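Local coordinates for protein minor fimbrium anchoring subunit Mfa2 (Porphyromonas gingivalis, PDB 5NFI) that anchors the minor (Mfa1) fimbriae in the outer membrane and regulates their length, without being part of the fimbrium itself, at residues A[143-148]-A[247-252]; A[147-152]-A[195-200]; A[159-164]-A[213-218]; A[220-225]-A[261-266]; A[253-258]-A[270-275]. All coordinates share one frame; numbering follows the deposited sequence.

Contact 1: residues A[143-148]-A[247-252]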
# COMPACT_ATOMS: atom_id res chain seq x y z
N THR A 143 2.04 -0.14 2.19
CA THR A 143 1.41 0.11 3.47
C THR A 143 1.54 1.60 3.86
O THR A 143 2.52 2.29 3.52
CB THR A 143 1.99 -0.73 4.62
OG1 THR A 143 3.37 -1.00 4.36
CG2 THR A 143 1.23 -2.04 4.80
N ASN A 144 0.53 2.08 4.57
CA ASN A 144 0.50 3.45 5.06
C ASN A 144 0.02 3.41 6.47
O ASN A 144 -0.93 2.71 6.78
CB ASN A 144 -0.41 4.33 4.22
CG ASN A 144 0.11 4.53 2.84
OD1 ASN A 144 1.03 5.33 2.63
ND2 ASN A 144 -0.49 3.85 1.88
N ARG A 145 0.70 4.15 7.33
CA ARG A 145 0.32 4.27 8.72
C ARG A 145 -0.35 5.62 8.88
O ARG A 145 0.24 6.66 8.60
CB ARG A 145 1.54 4.13 9.64
CG ARG A 145 2.15 2.74 9.61
CD ARG A 145 3.60 2.77 10.02
NE ARG A 145 4.43 3.44 9.01
CZ ARG A 145 4.89 2.85 7.91
NH1 ARG A 145 5.62 3.54 7.04
NH2 ARG A 145 4.62 1.57 7.67
N VAL A 146 -1.60 5.59 9.31
CA VAL A 146 -2.41 6.79 9.37
C VAL A 146 -2.96 7.01 10.77
O VAL A 146 -3.78 6.23 11.25
CB VAL A 146 -3.59 6.74 8.37
CG1 VAL A 146 -4.25 8.10 8.27
CG2 VAL A 146 -3.12 6.28 7.00
N THR A 147 -2.49 8.08 11.42
CA THR A 147 -2.99 8.47 12.72
C THR A 147 -4.01 9.61 12.58
O THR A 147 -3.78 10.59 11.85
CB THR A 147 -1.85 8.93 13.64
OG1 THR A 147 -0.76 8.01 13.53
CG2 THR A 147 -2.31 8.99 15.08
N VAL A 148 -5.12 9.49 13.28
CA VAL A 148 -6.16 10.49 13.19
C VAL A 148 -6.63 10.89 14.58
O VAL A 148 -6.92 10.03 15.41
CB VAL A 148 -7.35 9.98 12.37
CG1 VAL A 148 -8.47 11.02 12.37
CG2 VAL A 148 -6.92 9.65 10.96
N ILE A 247 5.68 9.41 0.59
CA ILE A 247 5.40 9.37 2.03
C ILE A 247 4.49 8.20 2.39
O ILE A 247 3.77 7.68 1.53
CB ILE A 247 4.77 10.71 2.49
CG1 ILE A 247 4.97 10.91 3.98
CG2 ILE A 247 3.31 10.79 2.11
CD1 ILE A 247 6.43 11.07 4.37
N ASN A 248 4.53 7.75 3.65
CA ASN A 248 3.72 6.60 4.09
C ASN A 248 3.19 6.73 5.52
O ASN A 248 2.68 5.76 6.09
CB ASN A 248 4.53 5.31 3.97
CG ASN A 248 4.87 4.96 2.54
OD1 ASN A 248 5.94 5.33 2.03
ND2 ASN A 248 3.96 4.29 1.88
N ASP A 249 3.31 7.91 6.10
CA ASP A 249 2.82 8.16 7.44
C ASP A 249 2.00 9.43 7.47
O ASP A 249 2.43 10.46 6.96
CB ASP A 249 3.97 8.23 8.43
CG ASP A 249 4.52 6.86 8.76
OD1 ASP A 249 5.10 6.25 7.84
OD2 ASP A 249 4.35 6.39 9.91
N PHE A 250 0.81 9.36 8.05
CA PHE A 250 -0.11 10.47 7.93
C PHE A 250 -0.69 10.85 9.29
O PHE A 250 -1.48 10.10 9.86
CB PHE A 250 -1.22 10.13 6.93
CG PHE A 250 -0.72 9.94 5.53
CD1 PHE A 250 -0.28 8.69 5.09
CD2 PHE A 250 -0.70 11.01 4.63
CE1 PHE A 250 0.18 8.51 3.80
CE2 PHE A 250 -0.23 10.83 3.32
CZ PHE A 250 0.21 9.58 2.91
N ASP A 251 -0.28 12.00 9.82
CA ASP A 251 -0.86 12.51 11.05
C ASP A 251 -1.98 13.46 10.65
O ASP A 251 -1.75 14.46 9.99
CB ASP A 251 0.16 13.22 11.94
CG ASP A 251 -0.21 13.15 13.41
OD1 ASP A 251 -1.32 12.66 13.72
OD2 ASP A 251 0.57 13.60 14.29
N ILE A 252 -3.20 13.09 11.03
CA ILE A 252 -4.39 13.83 10.63
C ILE A 252 -5.11 14.38 11.84
O ILE A 252 -5.37 13.64 12.81
CB ILE A 252 -5.37 12.95 9.84
CG1 ILE A 252 -4.63 12.27 8.68
CG2 ILE A 252 -6.57 13.77 9.36
CD1 ILE A 252 -5.50 11.43 7.80

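Contact 2: residues A[147-152]-A[195-200]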
# COMPACT_ATOMS: atom_id res chain seq x y z
N THR A 147 -2.49 8.08 11.42
CA THR A 147 -2.99 8.47 12.72
C THR A 147 -4.01 9.61 12.58
O THR A 147 -3.78 10.59 11.85
CB THR A 147 -1.85 8.93 13.64
OG1 THR A 147 -0.76 8.01 13.53
CG2 THR A 147 -2.31 8.99 15.08
N VAL A 148 -5.12 9.49 13.28
CA VAL A 148 -6.16 10.49 13.19
C VAL A 148 -6.63 10.89 14.58
O VAL A 148 -6.92 10.03 15.41
CB VAL A 148 -7.35 9.98 12.37
CG1 VAL A 148 -8.47 11.02 12.37
CG2 VAL A 148 -6.92 9.65 10.96
N SER A 149 -6.69 12.19 14.83
CA SER A 149 -7.23 12.70 16.08
C SER A 149 -8.44 13.56 15.78
O SER A 149 -8.41 14.38 14.86
CB SER A 149 -6.18 13.51 16.84
OG SER A 149 -4.91 12.91 16.77
N VAL A 150 -9.51 13.34 16.54
CA VAL A 150 -10.62 14.29 16.56
C VAL A 150 -10.57 15.05 17.87
O VAL A 150 -10.54 14.47 18.96
CB VAL A 150 -11.98 13.61 16.38
CG1 VAL A 150 -13.09 14.64 16.44
CG2 VAL A 150 -12.01 12.93 15.04
N ASP A 151 -10.54 16.37 17.72
CA ASP A 151 -10.22 17.30 18.78
C ASP A 151 -11.41 18.16 19.21
O ASP A 151 -12.30 18.45 18.41
CB ASP A 151 -9.09 18.22 18.32
CG ASP A 151 -8.16 18.57 19.44
OD1 ASP A 151 -7.97 17.73 20.33
OD2 ASP A 151 -7.62 19.69 19.42
N SER A 152 -11.36 18.60 20.46
CA SER A 152 -12.37 19.47 21.05
C SER A 152 -13.75 18.87 20.82
O SER A 152 -14.50 19.30 19.95
CB SER A 152 -12.26 20.88 20.47
OG SER A 152 -12.24 20.88 19.05
N THR A 195 -10.41 14.81 23.25
CA THR A 195 -9.65 14.30 22.12
C THR A 195 -9.63 12.77 22.02
O THR A 195 -9.43 12.07 23.01
CB THR A 195 -8.19 14.78 22.17
OG1 THR A 195 -8.15 16.14 22.62
CG2 THR A 195 -7.56 14.68 20.79
N CYS A 196 -9.82 12.27 20.80
CA CYS A 196 -9.77 10.83 20.55
C CYS A 196 -8.79 10.56 19.40
O CYS A 196 -8.83 11.24 18.38
CB CYS A 196 -11.16 10.28 20.20
SG CYS A 196 -11.21 8.47 20.03
N ARG A 197 -7.93 9.56 19.58
CA ARG A 197 -6.87 9.25 18.62
C ARG A 197 -7.03 7.81 18.13
O ARG A 197 -7.24 6.92 18.93
CB ARG A 197 -5.50 9.46 19.27
CG ARG A 197 -4.37 9.86 18.33
CD ARG A 197 -3.06 9.94 19.13
NE ARG A 197 -1.90 10.42 18.38
CZ ARG A 197 -1.60 11.71 18.21
NH1 ARG A 197 -2.41 12.66 18.70
NH2 ARG A 197 -0.51 12.07 17.53
N ALA A 198 -6.92 7.61 16.83
CA ALA A 198 -7.03 6.29 16.22
C ALA A 198 -5.83 6.01 15.30
O ALA A 198 -5.35 6.91 14.59
CB ALA A 198 -8.34 6.17 15.46
N PHE A 199 -5.35 4.77 15.30
CA PHE A 199 -4.25 4.39 14.41
C PHE A 199 -4.64 3.27 13.43
O PHE A 199 -5.09 2.20 13.84
CB PHE A 199 -3.03 3.98 15.22
CG PHE A 199 -1.86 3.56 14.38
CD1 PHE A 199 -0.98 4.51 13.87
CD2 PHE A 199 -1.64 2.22 14.07
CE1 PHE A 199 0.10 4.11 13.09
CE2 PHE A 199 -0.57 1.83 13.29
CZ PHE A 199 0.30 2.77 12.80
N PHE A 200 -4.45 3.54 12.15
CA PHE A 200 -4.79 2.59 11.10
C PHE A 200 -3.55 2.18 10.31
O PHE A 200 -2.68 3.01 10.02
CB PHE A 200 -5.81 3.18 10.11
CG PHE A 200 -7.05 3.69 10.76
CD1 PHE A 200 -7.09 4.96 11.32
CD2 PHE A 200 -8.19 2.91 10.80
CE1 PHE A 200 -8.24 5.42 11.92
CE2 PHE A 200 -9.35 3.37 11.40
CZ PHE A 200 -9.38 4.62 11.96

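Contact 3: residues A[159-164]-A[213-218]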
# COMPACT_ATOMS: atom_id res chain seq x y z
N TYR A 159 -17.39 8.66 20.05
CA TYR A 159 -17.16 8.80 18.62
C TYR A 159 -16.15 7.78 18.07
O TYR A 159 -15.23 7.33 18.76
CB TYR A 159 -16.70 10.23 18.32
CG TYR A 159 -17.74 11.28 18.68
CD1 TYR A 159 -17.88 11.74 19.98
CD2 TYR A 159 -18.59 11.79 17.71
CE1 TYR A 159 -18.83 12.67 20.31
CE2 TYR A 159 -19.56 12.73 18.03
CZ TYR A 159 -19.67 13.17 19.34
OH TYR A 159 -20.62 14.12 19.65
N GLU A 160 -16.36 7.42 16.81
CA GLU A 160 -15.58 6.38 16.19
C GLU A 160 -15.01 6.84 14.87
O GLU A 160 -15.74 7.35 14.01
CB GLU A 160 -16.42 5.12 15.97
CG GLU A 160 -15.93 4.24 14.85
CD GLU A 160 -16.26 2.78 15.08
OE1 GLU A 160 -17.27 2.50 15.77
OE2 GLU A 160 -15.50 1.92 14.57
N ILE A 161 -13.70 6.67 14.71
CA ILE A 161 -13.03 7.00 13.47
C ILE A 161 -12.89 5.74 12.63
O ILE A 161 -12.50 4.67 13.12
CB ILE A 161 -11.67 7.65 13.74
CG1 ILE A 161 -11.87 8.87 14.64
CG2 ILE A 161 -11.02 8.06 12.42
CD1 ILE A 161 -10.61 9.53 15.15
N LYS A 162 -13.26 5.89 11.36
CA LYS A 162 -13.25 4.80 10.42
C LYS A 162 -12.53 5.19 9.15
O LYS A 162 -12.60 6.34 8.71
CB LYS A 162 -14.66 4.36 10.07
CG LYS A 162 -15.41 3.76 11.23
CD LYS A 162 -16.71 3.18 10.74
CE LYS A 162 -17.72 3.09 11.88
NZ LYS A 162 -18.95 2.32 11.47
N LEU A 163 -11.85 4.21 8.57
CA LEU A 163 -11.11 4.39 7.34
C LEU A 163 -11.46 3.28 6.36
O LEU A 163 -11.08 2.10 6.55
CB LEU A 163 -9.61 4.40 7.61
CG LEU A 163 -8.66 4.61 6.43
CD1 LEU A 163 -8.76 6.03 5.88
CD2 LEU A 163 -7.25 4.31 6.89
N ALA A 164 -12.21 3.64 5.32
CA ALA A 164 -12.59 2.69 4.28
C ALA A 164 -11.79 2.92 3.01
O ALA A 164 -11.53 4.06 2.61
CB ALA A 164 -14.07 2.80 3.99
N LEU A 213 -12.34 8.66 4.84
CA LEU A 213 -12.12 8.88 6.26
C LEU A 213 -13.43 9.38 6.83
O LEU A 213 -14.09 10.21 6.20
CB LEU A 213 -11.00 9.88 6.50
CG LEU A 213 -10.68 10.17 7.97
CD1 LEU A 213 -10.11 8.92 8.61
CD2 LEU A 213 -9.73 11.36 8.11
N SER A 214 -13.84 8.86 7.99
CA SER A 214 -15.14 9.25 8.52
C SER A 214 -15.20 9.22 10.04
O SER A 214 -14.46 8.47 10.68
CB SER A 214 -16.22 8.34 7.99
OG SER A 214 -16.38 7.27 8.90
N VAL A 215 -16.09 10.05 10.60
CA VAL A 215 -16.29 10.13 12.05
C VAL A 215 -17.76 9.95 12.34
O VAL A 215 -18.62 10.65 11.75
CB VAL A 215 -15.82 11.46 12.66
CG1 VAL A 215 -15.97 11.43 14.18
CG2 VAL A 215 -14.39 11.74 12.31
N THR A 216 -18.05 9.03 13.26
CA THR A 216 -19.40 8.62 13.59
C THR A 216 -19.71 8.72 15.10
O THR A 216 -18.89 8.37 15.93
CB THR A 216 -19.66 7.17 13.13
OG1 THR A 216 -19.55 7.10 11.70
CG2 THR A 216 -21.03 6.69 13.57
N HIS A 217 -20.90 9.18 15.44
CA HIS A 217 -21.34 9.14 16.83
C HIS A 217 -21.88 7.74 17.11
O HIS A 217 -22.97 7.40 16.65
CB HIS A 217 -22.40 10.22 17.08
CG HIS A 217 -22.84 10.31 18.51
ND1 HIS A 217 -24.09 9.94 18.92
CD2 HIS A 217 -22.18 10.72 19.62
CE1 HIS A 217 -24.19 10.12 20.23
NE2 HIS A 217 -23.04 10.59 20.67
N LYS A 218 -21.12 6.94 17.85
CA LYS A 218 -21.43 5.52 18.07
C LYS A 218 -22.82 5.25 18.69
O LYS A 218 -23.53 4.35 18.21
CB LYS A 218 -20.36 4.88 18.96
CG LYS A 218 -18.99 4.78 18.33
CD LYS A 218 -18.06 3.88 19.14
CE LYS A 218 -17.67 4.54 20.44
NZ LYS A 218 -17.37 3.54 21.53

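Contact 4: residues A[220-225]-A[261-266]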
# COMPACT_ATOMS: atom_id res chain seq x y z
N THR A 220 -25.60 6.67 18.51
CA THR A 220 -26.71 6.95 17.60
C THR A 220 -26.45 6.40 16.22
O THR A 220 -27.37 6.11 15.47
CB THR A 220 -26.95 8.46 17.49
OG1 THR A 220 -25.69 9.11 17.25
CG2 THR A 220 -27.54 8.99 18.78
N GLY A 221 -25.17 6.27 15.89
CA GLY A 221 -24.77 5.84 14.57
C GLY A 221 -24.74 7.01 13.62
O GLY A 221 -24.52 6.84 12.44
N ARG A 222 -24.97 8.21 14.15
CA ARG A 222 -24.95 9.42 13.33
C ARG A 222 -23.55 9.77 12.86
O ARG A 222 -22.71 10.23 13.63
CB ARG A 222 -25.52 10.60 14.11
CG ARG A 222 -25.33 11.94 13.41
CD ARG A 222 -25.49 13.09 14.39
NE ARG A 222 -25.56 14.38 13.71
CZ ARG A 222 -26.70 14.97 13.35
NH1 ARG A 222 -27.86 14.37 13.60
NH2 ARG A 222 -26.68 16.14 12.73
N GLU A 223 -23.30 9.53 11.58
CA GLU A 223 -22.05 9.96 10.96
C GLU A 223 -22.01 11.48 10.87
O GLU A 223 -22.74 12.07 10.09
CB GLU A 223 -21.89 9.33 9.58
CG GLU A 223 -20.62 9.73 8.86
CD GLU A 223 -20.50 9.10 7.49
OE1 GLU A 223 -21.04 9.67 6.52
OE2 GLU A 223 -19.85 8.03 7.39
N ILE A 224 -21.15 12.11 11.67
CA ILE A 224 -21.05 13.56 11.67
C ILE A 224 -20.00 14.07 10.68
O ILE A 224 -19.96 15.26 10.38
CB ILE A 224 -20.71 14.11 13.07
CG1 ILE A 224 -19.26 13.81 13.45
CG2 ILE A 224 -21.65 13.53 14.11
CD1 ILE A 224 -18.84 14.42 14.78
N PHE A 225 -19.15 13.17 10.17
CA PHE A 225 -18.14 13.61 9.19
C PHE A 225 -17.74 12.52 8.19
O PHE A 225 -17.62 11.34 8.53
CB PHE A 225 -16.92 14.12 9.93
CG PHE A 225 -15.79 14.53 9.03
CD1 PHE A 225 -15.81 15.75 8.38
CD2 PHE A 225 -14.69 13.70 8.84
CE1 PHE A 225 -14.77 16.14 7.56
CE2 PHE A 225 -13.64 14.09 8.01
CZ PHE A 225 -13.68 15.31 7.37
N CYS A 261 -26.19 25.21 14.85
CA CYS A 261 -27.51 24.95 14.26
C CYS A 261 -28.46 24.25 15.24
O CYS A 261 -28.03 23.77 16.29
CB CYS A 261 -27.34 24.08 13.02
SG CYS A 261 -26.73 22.42 13.39
N PRO A 262 -29.76 24.20 14.90
CA PRO A 262 -30.71 23.46 15.73
C PRO A 262 -30.61 21.94 15.60
O PRO A 262 -31.64 21.28 15.52
CB PRO A 262 -32.08 23.95 15.22
CG PRO A 262 -31.80 25.23 14.55
CD PRO A 262 -30.45 25.07 13.94
N ASP A 263 -29.41 21.39 15.59
CA ASP A 263 -29.26 19.94 15.62
C ASP A 263 -28.57 19.52 16.90
O ASP A 263 -28.50 18.32 17.19
CB ASP A 263 -28.47 19.43 14.40
CG ASP A 263 -29.33 19.31 13.15
OD1 ASP A 263 -30.23 20.15 12.96
OD2 ASP A 263 -29.11 18.38 12.35
N ASP A 264 -28.08 20.50 17.66
CA ASP A 264 -27.32 20.23 18.88
C ASP A 264 -26.30 19.11 18.62
O ASP A 264 -26.19 18.17 19.40
CB ASP A 264 -28.26 19.84 20.03
CG ASP A 264 -27.92 20.54 21.34
OD1 ASP A 264 -26.75 20.95 21.52
OD2 ASP A 264 -28.82 20.67 22.19
N THR A 265 -25.59 19.22 17.49
CA THR A 265 -24.70 18.16 17.02
C THR A 265 -23.33 18.77 16.67
O THR A 265 -23.21 19.97 16.46
CB THR A 265 -25.33 17.41 15.81
OG1 THR A 265 -25.95 16.20 16.26
CG2 THR A 265 -24.32 17.09 14.71
N TYR A 266 -22.29 17.95 16.66
CA TYR A 266 -20.97 18.42 16.33
C TYR A 266 -20.67 18.20 14.87
O TYR A 266 -21.26 17.34 14.21
CB TYR A 266 -19.94 17.76 17.22
CG TYR A 266 -19.98 18.40 18.56
CD1 TYR A 266 -21.04 18.15 19.43
CD2 TYR A 266 -19.02 19.32 18.94
CE1 TYR A 266 -21.13 18.78 20.65
CE2 TYR A 266 -19.10 19.96 20.17
CZ TYR A 266 -20.16 19.68 21.02
OH TYR A 266 -20.25 20.29 22.24

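Contact 5: residues A[253-258]-A[270-275]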
# COMPACT_ATOMS: atom_id res chain seq x y z
N ARG A 253 -5.41 15.67 11.80
CA ARG A 253 -6.21 16.26 12.86
C ARG A 253 -7.56 16.75 12.34
O ARG A 253 -7.65 17.44 11.33
CB ARG A 253 -5.47 17.41 13.53
CG ARG A 253 -6.28 18.02 14.66
CD ARG A 253 -5.48 19.02 15.43
NE ARG A 253 -6.33 19.74 16.35
CZ ARG A 253 -6.38 21.07 16.44
NH1 ARG A 253 -5.59 21.81 15.67
NH2 ARG A 253 -7.19 21.64 17.32
N LEU A 254 -8.61 16.36 13.04
CA LEU A 254 -9.95 16.83 12.75
C LEU A 254 -10.42 17.72 13.89
O LEU A 254 -10.52 17.28 15.03
CB LEU A 254 -10.89 15.65 12.55
CG LEU A 254 -10.44 14.70 11.44
CD1 LEU A 254 -11.38 13.49 11.30
CD2 LEU A 254 -10.31 15.48 10.13
N VAL A 255 -10.65 18.99 13.59
CA VAL A 255 -11.13 19.90 14.62
C VAL A 255 -12.65 19.91 14.61
O VAL A 255 -13.27 20.29 13.63
CB VAL A 255 -10.60 21.30 14.41
CG1 VAL A 255 -11.01 22.19 15.58
CG2 VAL A 255 -9.08 21.25 14.27
N ALA A 256 -13.24 19.44 15.71
CA ALA A 256 -14.69 19.42 15.84
C ALA A 256 -15.17 20.70 16.53
O ALA A 256 -14.45 21.32 17.31
CB ALA A 256 -15.14 18.20 16.62
N HIS A 257 -16.39 21.09 16.21
CA HIS A 257 -17.02 22.19 16.90
C HIS A 257 -18.52 21.95 16.92
O HIS A 257 -19.07 21.31 16.01
CB HIS A 257 -16.69 23.52 16.22
CG HIS A 257 -17.14 24.72 16.99
ND1 HIS A 257 -17.45 24.67 18.34
CD2 HIS A 257 -17.33 26.01 16.61
CE1 HIS A 257 -17.81 25.87 18.75
NE2 HIS A 257 -17.75 26.70 17.72
N HIS A 258 -19.18 22.42 17.97
CA HIS A 258 -20.61 22.34 18.01
C HIS A 258 -21.17 23.09 16.80
O HIS A 258 -20.61 24.10 16.38
CB HIS A 258 -21.16 22.90 19.31
CG HIS A 258 -22.64 22.74 19.44
ND1 HIS A 258 -23.53 23.72 19.07
CD2 HIS A 258 -23.38 21.69 19.86
CE1 HIS A 258 -24.76 23.29 19.27
NE2 HIS A 258 -24.70 22.06 19.75
N GLN A 270 -12.24 21.81 10.44
CA GLN A 270 -10.84 21.92 10.06
C GLN A 270 -10.20 20.55 9.96
O GLN A 270 -10.25 19.75 10.91
CB GLN A 270 -10.04 22.76 11.06
CG GLN A 270 -9.79 24.17 10.62
CD GLN A 270 -8.98 24.97 11.62
OE1 GLN A 270 -8.41 24.42 12.57
NE2 GLN A 270 -8.92 26.29 11.41
N ILE A 271 -9.61 20.26 8.82
CA ILE A 271 -8.85 19.03 8.71
C ILE A 271 -7.38 19.34 8.42
O ILE A 271 -7.03 19.96 7.41
CB ILE A 271 -9.46 18.10 7.64
CG1 ILE A 271 -8.46 16.99 7.28
CG2 ILE A 271 -9.86 18.88 6.41
CD1 ILE A 271 -9.02 15.94 6.36
N TRP A 272 -6.52 18.96 9.35
CA TRP A 272 -5.08 19.13 9.23
C TRP A 272 -4.46 17.80 8.80
O TRP A 272 -4.84 16.75 9.33
CB TRP A 272 -4.46 19.58 10.55
CG TRP A 272 -4.93 20.91 11.07
CD1 TRP A 272 -6.14 21.19 11.64
CD2 TRP A 272 -4.17 22.13 11.11
NE1 TRP A 272 -6.20 22.51 12.01
CE2 TRP A 272 -5.00 23.11 11.70
CE3 TRP A 272 -2.89 22.49 10.69
CZ2 TRP A 272 -4.58 24.42 11.88
CZ3 TRP A 272 -2.48 23.80 10.87
CH2 TRP A 272 -3.32 24.75 11.46
N ILE A 273 -3.52 17.85 7.86
CA ILE A 273 -2.75 16.67 7.47
C ILE A 273 -1.27 17.02 7.42
O ILE A 273 -0.86 17.97 6.74
CB ILE A 273 -3.19 16.10 6.11
CG1 ILE A 273 -4.66 15.71 6.15
CG2 ILE A 273 -2.38 14.83 5.77
CD1 ILE A 273 -5.20 15.17 4.84
N ASN A 274 -0.48 16.26 8.18
CA ASN A 274 0.95 16.47 8.34
C ASN A 274 1.31 17.94 8.57
O ASN A 274 2.29 18.45 8.03
CB ASN A 274 1.69 15.90 7.13
CG ASN A 274 1.60 14.38 7.09
OD1 ASN A 274 1.04 13.76 8.00
ND2 ASN A 274 2.12 13.78 6.03
N GLY A 275 0.51 18.61 9.39
CA GLY A 275 0.82 19.96 9.80
C GLY A 275 0.32 21.03 8.84
O GLY A 275 0.52 22.20 9.08

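Contact 1: residues A[143-148]-A[247-252]
Backbone hydrogen bonds define a parallel strand pair, with Arg145 facing Asp249 and Val148 facing Ile252. The ladder runs Arg145 N to Asn248 O, Phe250 N to Arg145 O, Thr147 N to Phe250 O and Ile252 N to Thr147 O, the last 2.7 Å long. The ionic pair lies on the face of Arg145 and Thr147. Arg145, bent at chi3 (-69°), grips the Asp249 carboxylate side-on: NH1 meets OD1 at 2.9 Å on the syn lone pair, and NE meets OD2 at 3.1 Å from above the carboxylate plane. NH2 turns to a second acid, Glu141. Amides seal the N-terminal end of the ladder. Asn248 ND2 donates to Thr143 O at 3.0 Å, weakly to Asn144 OD1, and to Glu141 O, while its OD1 takes Arg140; Asn144 ND2 goes to Leu203 O. Apolar contacts fill the other face: Val146 CG1 meets Ile252 CD1 at 3.6 Å, and Val148 CG2 packs on Ile252 CB at 3.8 Å. Asn144 OD1 lies in plane at the Phe250 ring edge, 3.5 Å from CE1. The contact is thus two-sided: aliphatic packing opposite a partly exposed arginine whose acidic partners, Asp249 and Glu141, probably stabilise its charge.

Contact 2: residues A[147-152]-A[195-200]
Arg197 crosses the antiparallel pair of strands 147-151 and 196-200 as an extended arm, with CG anti to its backbone N (chi1 -150°). Its CB lies 4.2 Å from Val148 O, and its CG touches Ser149 OG at 3.5 Å. Farther out, NE rests against the methyl CG2 of Thr147 at 3.6 Å. NH1 comes to 3.2 Å from Ser149 OG, at an angle too poor for a hydrogen bond. At the tip, NH2 makes a long, weak ion pair with Asp251 of the next strand. Beneath this arm the backbone is held by two hydrogen-bonded pairs, Val148 with Ala198 and Val150 with Cys196; Ala198 N to Val148 O measures 2.8 Å. At one end Thr147 OG1 meets the edge of the Phe199 ring at CD1. At the other, Thr195 OG1 donates to Asp151 OD1 at 2.8 Å, nearly along the C-O axis, and the second oxygen of that acid holds Arg253 in a salt bridge. On the reverse face Val148 and Val150 pack on Ile161 of strand 159-165, as Phe200 also does. Strand 133-151 runs between 196-202 and 249-258, and strand 182-190 borders 196-202 on its far side.

Contact 3: residues A[159-164]-A[213-218]
Strands 159-164 and 213-217 form an antiparallel pair in one layer of a beta-sandwich, consistent with the transthyretin-like fold of this family. Two hydrogen-bonded pairs hold it, Glu160 with Thr216 and Lys162 with Ser214; Glu160 N to Thr216 O is 2.8 Å and Lys162 N to Ser214 O is 2.9 Å, the latter nearly straight at 167°. Each acceptor carbonyl is met in its own plane. At the Tyr159 end of the pair this residue and His217 make a T-shaped stack, the imidazole edge turned to the phenol face with centroids 5.0 Å apart and planes at 60°. The imidazole touches with CD2, 3.5 Å from Tyr159 CZ and displaced toward the rim of the ring. His217 has CG anti to the backbone N (chi1 -176°), and its ND1 is bound to Thr220 OG1. Glu160 lies on the opposite face with Lys162 and Thr216; Lys218, reaching it from beyond the strand end, crosses it at about a right angle, Glu160 CB against Lys218 CG at 3.5 Å, the charged ends staying apart. Ile161, Leu163, Leu213 and Val215 continue the Tyr159/His217 face inward, with Ile161 CG2 4.0 Å from Leu213 CD1. These pack on Val148 and Val150 of strand 133-151 and on Ala198 and Phe200 of strand 196-202. Strand 182-190 pairs with 159-165 and also with 196-202, joining the layers; strand 222-228 flanks 211-217.

Contact 4: residues A[220-225]-A[261-266]
No backbone ladder joins these segments: the CA atoms of Ile224 and Tyr266, nearest across the contact, are 6.7 Å apart. Segment 220-225 carries two bulges against strand 211-217, a G1 beta bulge at Gly221 and Arg222, facing His217, and a classic beta bulge at Ile224 and Phe225, facing Val215. Gly221 sits at positive phi (84°), where a CB would crowd the carbonyl O before it. From the G1 bulge Arg222 stretches, CG anti to its backbone N (chi1 170°), to the loop 261-266. The two side chains of Arg222 and Thr265 meet tip to tip, Thr265 OG1 over one face of the guanidinium, 3.2 Å from Arg222 CZ, without a hydrogen bond, and CG2 approaching NE. At the guanidinium edge NH2 makes a weak salt bridge with Asp263 OD2, 3.3 Å long, the carboxylate plane turned 78° to the guanidinium. Cys261 forms a disulfide with Cys259, and Asp264 OD1 is hydrogen-bonded to His258 NE2. This surface contact connects an edge-strand bulge with the loop between strands 249-258 and 266-273. Nearer the strand, Ile224 packs on Tyr266, its CD1 4.3 Å from Tyr266 CB and its CB 3.5 Å from Tyr266 O.

Contact 5: residues A[253-258]-A[270-275]
Arg253 O is gripped twice from the facing strand: Trp272 N gives a hydrogen bond of 2.7 Å at 164°, in the carbonyl plane, and Ile271 CA adds a C-H...O contact at 3.3 Å. Arg253 N returns the bond to Trp272 O from above the carbonyl plane, completing a hydrogen-bonded pair of the antiparallel hairpin, and Val255 N reaches Gln270 O almost straight at 174°. The polar end of Arg253 belongs to Asp151, bound by NH2 in a salt bridge. The extended chain of Arg253 runs beside Trp272, bringing NH1 over one face of the indole, 3.8 Å from Trp272 NE1, with the planes 27° apart. Val255 CG2 lies over the centre of the guanidinium, 3.5 Å from Arg253 CZ, and also touches the indole edge at CD1. Trp272 NE1 donates to Gln270 OE1 at 3.0 Å from above the amide carbonyl plane. On the reverse face Leu254 CD2 meets Ile271 CB at 3.7 Å. Strand 249-258 is flanked by 133-151, whose Val148 and Val150 touch Leu254; strand 276-280 continues the sheet beyond 266-273, and helix 229-233 packs on Ile273.

Contacts 1, 2 and 5 are successive strand pairs, in the order 196-202, 133-151, 249-258 and 266-273. Contacts 1 and 2 share Thr147 and Val148, their centres 12 Å apart, and Ser149 N is probably bonded to Ile252 O at 2.8 Å. Contact 5 uses the continuation of strand 249-258, its other edge paired with 266-273; Asn274 OD1 is bonded to Asp251 N. Contact 3 belongs to the facing layer, its centre 10 Å from contact 2; Ile161, Leu213 and Val215 meet Val148, Val150 and Leu254 in the shared core. Contact 4 lies at the periphery, centred 13 Å from contact 3 and 17 Å from contact 5, adjoining one through strand 222-228 and the other through His258.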